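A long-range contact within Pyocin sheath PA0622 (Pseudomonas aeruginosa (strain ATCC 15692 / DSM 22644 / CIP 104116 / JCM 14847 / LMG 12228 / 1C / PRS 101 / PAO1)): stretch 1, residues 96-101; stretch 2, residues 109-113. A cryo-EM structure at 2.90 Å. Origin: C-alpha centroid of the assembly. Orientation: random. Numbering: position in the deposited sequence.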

ATOM      1  N   SER B  96     -29.250 -51.697  59.927  1.00 57.84           N
ATOM      2  CA  SER B  96     -29.239 -50.900  61.146  1.00 57.84           C
ATOM      3  C   SER B  96     -27.915 -50.176  61.330  1.00 57.84           C
ATOM      4  O   SER B  96     -27.873 -49.116  61.962  1.00 57.84           O
ATOM      5  CB  SER B  96     -29.521 -51.785  62.352  1.00 57.84           C
ATOM      6  OG  SER B  96     -29.442 -51.038  63.550  1.00 57.84           O
ATOM      7  N   ALA B  97     -26.834 -50.721  60.784  1.00 56.77           N
ATOM      8  CA  ALA B  97     -25.528 -50.099  60.916  1.00 56.77           C
ATOM      9  C   ALA B  97     -25.268 -49.058  59.839  1.00 56.77           C
ATOM     10  O   ALA B  97     -24.494 -48.123  60.068  1.00 56.77           O
ATOM     11  CB  ALA B  97     -24.436 -51.169  60.886  1.00 56.77           C
ATOM     12  N   VAL B  98     -25.900 -49.195  58.674  1.00 55.26           N
ATOM     13  CA  VAL B  98     -25.790 -48.164  57.647  1.00 55.26           C
ATOM     14  C   VAL B  98     -26.601 -46.938  58.041  1.00 55.26           C
ATOM     15  O   VAL B  98     -26.144 -45.802  57.877  1.00 55.26           O
ATOM     16  CB  VAL B  98     -26.215 -48.730  56.278  1.00 55.26           C
ATOM     17  CG1 VAL B  98     -26.222 -47.651  55.213  1.00 55.26           C
ATOM     18  CG2 VAL B  98     -25.273 -49.833  55.867  1.00 55.26           C
ATOM     19  N   ILE B  99     -27.804 -47.148  58.586  1.00 55.50           N
ATOM     20  CA  ILE B  99     -28.583 -46.046  59.149  1.00 55.50           C
ATOM     21  C   ILE B  99     -27.844 -45.425  60.325  1.00 55.50           C
ATOM     22  O   ILE B  99     -27.589 -44.216  60.352  1.00 55.50           O
ATOM     23  CB  ILE B  99     -29.980 -46.529  59.570  1.00 55.50           C
ATOM     24  CG1 ILE B  99     -30.794 -46.965  58.362  1.00 55.50           C
ATOM     25  CG2 ILE B  99     -30.710 -45.440  60.327  1.00 55.50           C
ATOM     26  CD1 ILE B  99     -32.048 -47.697  58.731  1.00 55.50           C
ATOM     27  N   GLY B 100     -27.478 -46.247  61.304  1.00 57.98           N
ATOM     28  CA  GLY B 100     -26.707 -45.755  62.432  1.00 57.98           C
ATOM     29  C   GLY B 100     -27.561 -44.923  63.365  1.00 57.98           C
ATOM     30  O   GLY B 100     -28.747 -45.195  63.576  1.00 57.98           O
ATOM     31  N   GLY B 101     -26.958 -43.898  63.924  1.00 61.26           N
ATOM     32  CA  GLY B 101     -27.676 -42.994  64.791  1.00 61.26           C
ATOM     33  C   GLY B 101     -26.736 -42.382  65.814  1.00 61.26           C
ATOM     34  O   GLY B 101     -25.535 -42.271  65.580  1.00 61.26           O
ATOM     35  N   THR B 109     -23.193 -42.140  63.994  1.00 57.22           N
ATOM     36  CA  THR B 109     -22.733 -43.304  63.256  1.00 57.22           C
ATOM     37  C   THR B 109     -23.564 -43.503  61.997  1.00 57.22           C
ATOM     38  O   THR B 109     -24.727 -43.100  61.931  1.00 57.22           O
ATOM     39  CB  THR B 109     -22.811 -44.571  64.104  1.00 57.22           C
ATOM     40  OG1 THR B 109     -24.176 -44.827  64.449  1.00 57.22           O
ATOM     41  CG2 THR B 109     -21.999 -44.418  65.380  1.00 57.22           C
ATOM     42  N   GLY B 110     -22.959 -44.139  61.000  1.00 54.80           N
ATOM     43  CA  GLY B 110     -23.684 -44.521  59.807  1.00 54.80           C
ATOM     44  C   GLY B 110     -23.930 -43.396  58.830  1.00 54.80           C
ATOM     45  O   GLY B 110     -23.021 -42.621  58.523  1.00 54.80           O
ATOM     46  N   LEU B 111     -25.158 -43.313  58.317  1.00 53.72           N
ATOM     47  CA  LEU B 111     -25.536 -42.179  57.484  1.00 53.72           C
ATOM     48  C   LEU B 111     -25.564 -40.887  58.281  1.00 53.72           C
ATOM     49  O   LEU B 111     -25.313 -39.815  57.724  1.00 53.72           O
ATOM     50  CB  LEU B 111     -26.901 -42.422  56.847  1.00 53.72           C
ATOM     51  CG  LEU B 111     -27.002 -43.449  55.729  1.00 53.72           C
ATOM     52  CD1 LEU B 111     -28.453 -43.669  55.377  1.00 53.72           C
ATOM     53  CD2 LEU B 111     -26.242 -42.964  54.526  1.00 53.72           C
ATOM     54  N   GLN B 112     -25.841 -40.974  59.582  1.00 53.70           N
ATOM     55  CA  GLN B 112     -25.972 -39.801  60.431  1.00 53.70           C
ATOM     56  C   GLN B 112     -24.663 -39.050  60.604  1.00 53.70           C
ATOM     57  O   GLN B 112     -24.684 -37.873  60.971  1.00 53.70           O
ATOM     58  CB  GLN B 112     -26.504 -40.222  61.794  1.00 53.70           C
ATOM     59  CG  GLN B 112     -27.828 -40.929  61.723  1.00 53.70           C
ATOM     60  CD  GLN B 112     -28.918 -40.039  61.208  1.00 53.70           C
ATOM     61  OE1 GLN B 112     -28.973 -38.855  61.533  1.00 53.70           O
ATOM     62  NE2 GLN B 112     -29.798 -40.597  60.391  1.00 53.70           N
ATOM     63  N   ALA B 113     -23.530 -39.701  60.348  1.00 52.49           N
ATOM     64  CA  ALA B 113     -22.241 -39.029  60.353  1.00 52.49           C
ATOM     65  C   ALA B 113     -22.038 -38.132  59.145  1.00 52.49           C
ATOM     66  O   ALA B 113     -21.097 -37.336  59.146  1.00 52.49           O
ATOM     67  CB  ALA B 113     -21.118 -40.057  60.413  1.00 52.49           C
TER

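Backbone hydrogen bonds dominate this contact, in which the end of a helix, Ser96 to Ile99, and the two glycines after it meet the segment Thr109 to Ala113. At one end, Thr109 N donates to Gly101 O at 2.8 Å, the straightest of the bonds, with an angle of 155° at the hydrogen. The same two residues are joined in return by Gly101 N, which lies 3.1 Å from Thr109 O and 3.0 Å from Thr109 OG1 and donates to both. Thr109 suits this place because its hydroxyl, carried on a p rotamer, turns back beside its own backbone and gives Gly101 N a second acceptor.

At the other end, Leu111 N donates to Val98 O at 2.7 Å and more weakly to Ile99 O at 3.3 Å. These carbonyls belong to the last turn of the helix, which Gly100 N still closes on Ser96 O at 3.0 Å. Between the two ends, Gly100 and Gly110 pass with their CA atoms 4.2 Å apart, and Gly100 CA makes a CA-H...O contact with Thr109 O at 3.3 Å. The antiparallel pairing here is loose, and the individual bonds describe it better than a regular sheet would.

Glycine fits all three of its positions. Gly100 leaves the helix with positive phi, and a CB there would run into Thr109 O and Gly110 N. Gly110, also at positive phi and within the type II' turn from Thr109 to Gln112, has its CA 3.4 Å from Val98 O; a CB would strike Val98 O, Ile99 O and Gly100 CA. At Gly101 the constraint is local: its backbone angles would jam a CB against the preceding carbonyl oxygen.

Packing completes the contact, which buries 325 Å² summed over both sides. Val98 and Leu111, both buried, bring apolar side chains together, with Val98 CG1 4.3 Å from Leu111 CG, beside the bond between their backbones. Gln112 points its CA-to-CB bond toward the first stretch and lays its aliphatic portion along the backbone there: Gln112 CG is 3.6 Å from Ile99 O and 3.7 Å from Gly101 CA. Its OE1 is hydrogen-bonded elsewhere in the structure. Ile99 directs its CA-to-CB bond away, so it joins chiefly through its carbonyl. Ala97 likewise points away and contributes its carbonyl, with Ala97 O 3.7 Å from Gly110 CA, while Ser96 and Ala113 make no direct contact across the stretches.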